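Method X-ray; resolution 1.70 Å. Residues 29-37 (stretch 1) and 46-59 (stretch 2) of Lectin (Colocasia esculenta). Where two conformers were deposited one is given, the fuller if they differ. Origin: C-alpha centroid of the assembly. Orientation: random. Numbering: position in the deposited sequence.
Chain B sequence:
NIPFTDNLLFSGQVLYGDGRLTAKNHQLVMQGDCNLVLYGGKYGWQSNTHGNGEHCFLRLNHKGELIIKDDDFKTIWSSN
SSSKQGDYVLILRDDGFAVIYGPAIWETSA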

# COMPACT_ATOMS: atom_id res chain seq x y z
N VAL B 29 -7.13 12.23 -7.46
CA VAL B 29 -7.65 12.25 -8.83
C VAL B 29 -6.61 12.71 -9.86
O VAL B 29 -6.07 13.80 -9.73
N MET B 30 -6.41 11.92 -10.94
CA MET B 30 -5.61 12.37 -12.09
C MET B 30 -6.60 13.01 -13.03
O MET B 30 -7.24 12.33 -13.84
N GLN B 31 -6.80 14.33 -12.87
CA GLN B 31 -7.82 15.03 -13.63
C GLN B 31 -7.51 15.22 -15.10
O GLN B 31 -6.35 15.21 -15.52
N GLY B 32 -8.58 15.45 -15.87
CA GLY B 32 -8.53 15.72 -17.30
C GLY B 32 -7.86 17.02 -17.67
O GLY B 32 -7.58 17.24 -18.85
N ASP B 33 -7.58 17.90 -16.68
CA ASP B 33 -6.89 19.18 -16.91
C ASP B 33 -5.38 19.08 -16.62
O ASP B 33 -4.72 20.11 -16.50
N CYS B 34 -4.85 17.84 -16.49
CA CYS B 34 -3.45 17.51 -16.25
C CYS B 34 -3.01 17.80 -14.81
O CYS B 34 -1.82 17.75 -14.51
N ASN B 35 -3.98 18.01 -13.90
CA ASN B 35 -3.68 18.27 -12.50
C ASN B 35 -3.98 17.05 -11.65
O ASN B 35 -5.07 16.49 -11.75
N LEU B 36 -3.01 16.63 -10.83
CA LEU B 36 -3.18 15.53 -9.87
C LEU B 36 -3.61 16.17 -8.56
O LEU B 36 -2.89 17.03 -8.04
N VAL B 37 -4.80 15.81 -8.06
CA VAL B 37 -5.33 16.48 -6.88
C VAL B 37 -5.72 15.50 -5.79
O VAL B 37 -6.47 14.55 -6.01
N GLN B 46 -2.12 19.50 -4.46
CA GLN B 46 -2.19 19.41 -5.93
C GLN B 46 -0.79 19.47 -6.54
O GLN B 46 0.12 20.04 -5.94
N SER B 47 -0.62 18.86 -7.72
CA SER B 47 0.66 18.91 -8.43
C SER B 47 0.88 20.31 -9.02
O SER B 47 2.01 20.65 -9.34
N ASN B 48 -0.21 21.12 -9.15
CA ASN B 48 -0.19 22.50 -9.70
C ASN B 48 0.23 22.47 -11.17
O ASN B 48 1.11 23.23 -11.60
N THR B 49 -0.40 21.57 -11.95
CA THR B 49 -0.04 21.41 -13.35
C THR B 49 -1.27 21.55 -14.27
O THR B 49 -1.26 21.05 -15.40
N HIS B 50 -2.29 22.30 -13.82
CA HIS B 50 -3.47 22.60 -14.63
C HIS B 50 -3.06 23.20 -15.98
O HIS B 50 -2.28 24.17 -16.02
N GLY B 51 -3.54 22.60 -17.06
CA GLY B 51 -3.31 23.03 -18.44
C GLY B 51 -1.91 22.88 -18.99
O GLY B 51 -1.63 23.37 -20.10
N ASN B 52 -1.02 22.17 -18.26
CA ASN B 52 0.39 22.02 -18.64
C ASN B 52 0.61 21.03 -19.78
O ASN B 52 1.70 21.03 -20.38
N GLY B 53 -0.40 20.23 -20.09
CA GLY B 53 -0.33 19.27 -21.19
C GLY B 53 -1.69 18.72 -21.53
O GLY B 53 -2.66 18.97 -20.81
N GLU B 54 -1.79 17.94 -22.61
CA GLU B 54 -3.06 17.36 -23.00
C GLU B 54 -3.06 15.87 -22.77
O GLU B 54 -2.02 15.23 -22.96
N HIS B 55 -4.23 15.31 -22.39
CA HIS B 55 -4.48 13.88 -22.22
C HIS B 55 -3.38 13.21 -21.38
O HIS B 55 -2.75 12.24 -21.82
N CYS B 56 -3.16 13.77 -20.19
CA CYS B 56 -2.12 13.33 -19.26
C CYS B 56 -2.53 12.07 -18.53
O CYS B 56 -3.72 11.84 -18.33
N PHE B 57 -1.54 11.31 -18.07
CA PHE B 57 -1.79 10.13 -17.28
C PHE B 57 -0.76 10.05 -16.17
O PHE B 57 0.34 10.60 -16.31
N LEU B 58 -1.10 9.32 -15.12
CA LEU B 58 -0.27 9.08 -13.95
C LEU B 58 0.20 7.64 -13.96
O LEU B 58 -0.62 6.74 -14.16
N ARG B 59 1.48 7.40 -13.69
CA ARG B 59 1.97 6.03 -13.64
C ARG B 59 3.11 5.92 -12.64
O ARG B 59 4.03 6.72 -12.67

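Stretch 1 is a hairpin whose type I turn, Gln31 to Cys34, lies against the looped backbone of stretch 2, and the two bury 724 Å² between them. The contact is pinned by a disulfide: Cys34 (chi1 t) and Cys56 (chi1 m) both point toward the opposing stretch, and their SG atoms join at 2.0 Å with a chi3 of -92°. Gly53 leaves the space this bridge needs, since a CB there would be crowded by Cys56 SG; its O lies 3.6 Å from Cys34 CB.

Next to the disulfide the filling is apolar. Met30 (t, p, with chi3 off-well at -108°) extends across the hollow, bringing SD to 3.8 Å from Leu58 CB and CE to 4.4 Å from Cys56 CB. Leu36 and Leu58, both t, p, meet tip to tip, CD2 of Leu36 lying 3.9 Å from CD1 of Leu58.

The polar half is built around Asn35 (chi1 t), whose amide fits into the curve of residues 46-49. Its OD1 accepts a hydrogen bond from Thr49 N at 3.0 Å, while its ND2 donates to Gln46 OE1 at 2.7 Å. Ser47, chi1 p, points toward stretch 1 and receives Leu36 N on its OG at 3.0 Å; Ser47 N returns a bond to Leu36 O at 2.9 Å. Thr49, also p, donates from OG1 to Cys34 O at 2.6 Å.

At the exposed end, Asp33 (p) starts sideways, but its carboxylate reaches the edge of the His50 ring, where ND1 donates to OD2 at 2.7 Å, nearly linearly. Gly51 N adds a bond to Asp33 O at 2.8 Å.

Water fills the remaining gap beside the turn: water 1 links Gln31 O to Cys56 O, and water 3 links Gly32 O to Gly53 O.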

# COMPACT_ATOMS: atom_id res chain seq x y z
CB VAL B 29 -8.93 13.16 -8.94
CG1 VAL B 29 -9.63 12.96 -10.28
CG2 VAL B 29 -9.91 12.91 -7.78
CB MET B 30 -4.84 11.20 -12.76
CG MET B 30 -4.03 11.64 -13.98
SD MET B 30 -2.65 12.73 -13.52
CE MET B 30 -3.24 14.31 -14.14
CB GLN B 31 -8.13 16.38 -12.99
CG GLN B 31 -8.49 16.25 -11.51
CD GLN B 31 -8.88 17.54 -10.87
OE1 GLN B 31 -9.49 17.53 -9.81
NE2 GLN B 31 -8.52 18.69 -11.48
CB ASP B 33 -7.52 20.30 -16.07
CG ASP B 33 -7.29 20.16 -14.59
OD1 ASP B 33 -7.04 19.03 -14.13
OD2 ASP B 33 -7.38 21.17 -13.88
CB CYS B 34 -2.53 18.19 -17.27
SG CYS B 34 -0.97 17.33 -17.55
CB ASN B 35 -4.50 19.46 -12.00
CG ASN B 35 -3.89 20.18 -10.83
OD1 ASN B 35 -2.67 20.15 -10.58
ND2 ASN B 35 -4.71 20.93 -10.13
CB LEU B 36 -1.89 14.70 -9.71
CG LEU B 36 -1.92 13.61 -8.64
CD1 LEU B 36 -2.87 12.45 -9.03
CD2 LEU B 36 -0.50 13.10 -8.38
CB VAL B 37 -6.54 17.40 -7.22
CG1 VAL B 37 -6.96 18.21 -6.00
CG2 VAL B 37 -6.22 18.33 -8.38
CB GLN B 46 -3.10 20.48 -6.55
CG GLN B 46 -2.63 21.92 -6.35
CD GLN B 46 -3.02 22.82 -7.50
OE1 GLN B 46 -4.06 22.67 -8.14
NE2 GLN B 46 -2.23 23.84 -7.74
CB SER B 47 0.69 17.85 -9.52
OG SER B 47 -0.39 18.04 -10.41
CB ASN B 48 0.73 23.43 -8.86
CG ASN B 48 0.68 24.88 -9.27
OD1 ASN B 48 -0.34 25.38 -9.75
ND2 ASN B 48 1.82 25.56 -9.17
CB THR B 49 0.72 20.08 -13.53
OG1 THR B 49 -0.06 19.01 -13.00
CG2 THR B 49 2.09 20.10 -12.86
CB HIS B 50 -4.40 23.58 -13.88
CG HIS B 50 -5.47 24.19 -14.74
ND1 HIS B 50 -6.69 23.57 -14.92
CD2 HIS B 50 -5.48 25.37 -15.40
CE1 HIS B 50 -7.40 24.37 -15.71
NE2 HIS B 50 -6.71 25.47 -16.02
CB ASN B 52 1.24 21.64 -17.43
CG ASN B 52 1.53 22.82 -16.52
OD1 ASN B 52 0.92 23.89 -16.62
ND2 ASN B 52 2.50 22.68 -15.64
CB GLU B 54 -3.38 17.65 -24.48
CG GLU B 54 -3.74 19.10 -24.75
CD GLU B 54 -3.93 19.43 -26.21
OE1 GLU B 54 -2.93 19.40 -26.96
OE2 GLU B 54 -5.08 19.70 -26.62
CB HIS B 55 -4.58 13.22 -23.61
CG HIS B 55 -5.62 13.85 -24.49
ND1 HIS B 55 -5.27 14.60 -25.59
CD2 HIS B 55 -6.97 13.82 -24.38
CE1 HIS B 55 -6.41 15.00 -26.13
NE2 HIS B 55 -7.46 14.55 -25.44
CB CYS B 56 -1.79 14.45 -18.27
SG CYS B 56 -1.31 16.01 -19.07
CB PHE B 57 -1.77 8.86 -18.15
CG PHE B 57 -0.44 8.54 -18.81
CD1 PHE B 57 0.48 7.70 -18.18
CD2 PHE B 57 -0.12 9.06 -20.05
CE1 PHE B 57 1.69 7.40 -18.79
CE2 PHE B 57 1.10 8.75 -20.67
CZ PHE B 57 1.99 7.92 -20.03
CB LEU B 58 -1.09 9.36 -12.69
CG LEU B 58 -0.36 9.19 -11.36
CD1 LEU B 58 0.50 10.41 -11.06
CD2 LEU B 58 -1.35 8.98 -10.23
CB ARG B 59 2.45 5.56 -15.02
CG ARG B 59 2.88 4.08 -15.09
CD ARG B 59 3.43 3.74 -16.46
NE ARG B 59 3.91 2.36 -16.56
CZ ARG B 59 5.15 1.96 -16.26
NH1 ARG B 59 6.04 2.83 -15.81
NH2 ARG B 59 5.49 0.69 -16.41
O HOH W 1 -5.99 13.08 -17.51
O HOH W 2 -5.30 15.62 -19.12
O HOH W 3 -5.37 18.15 -20.31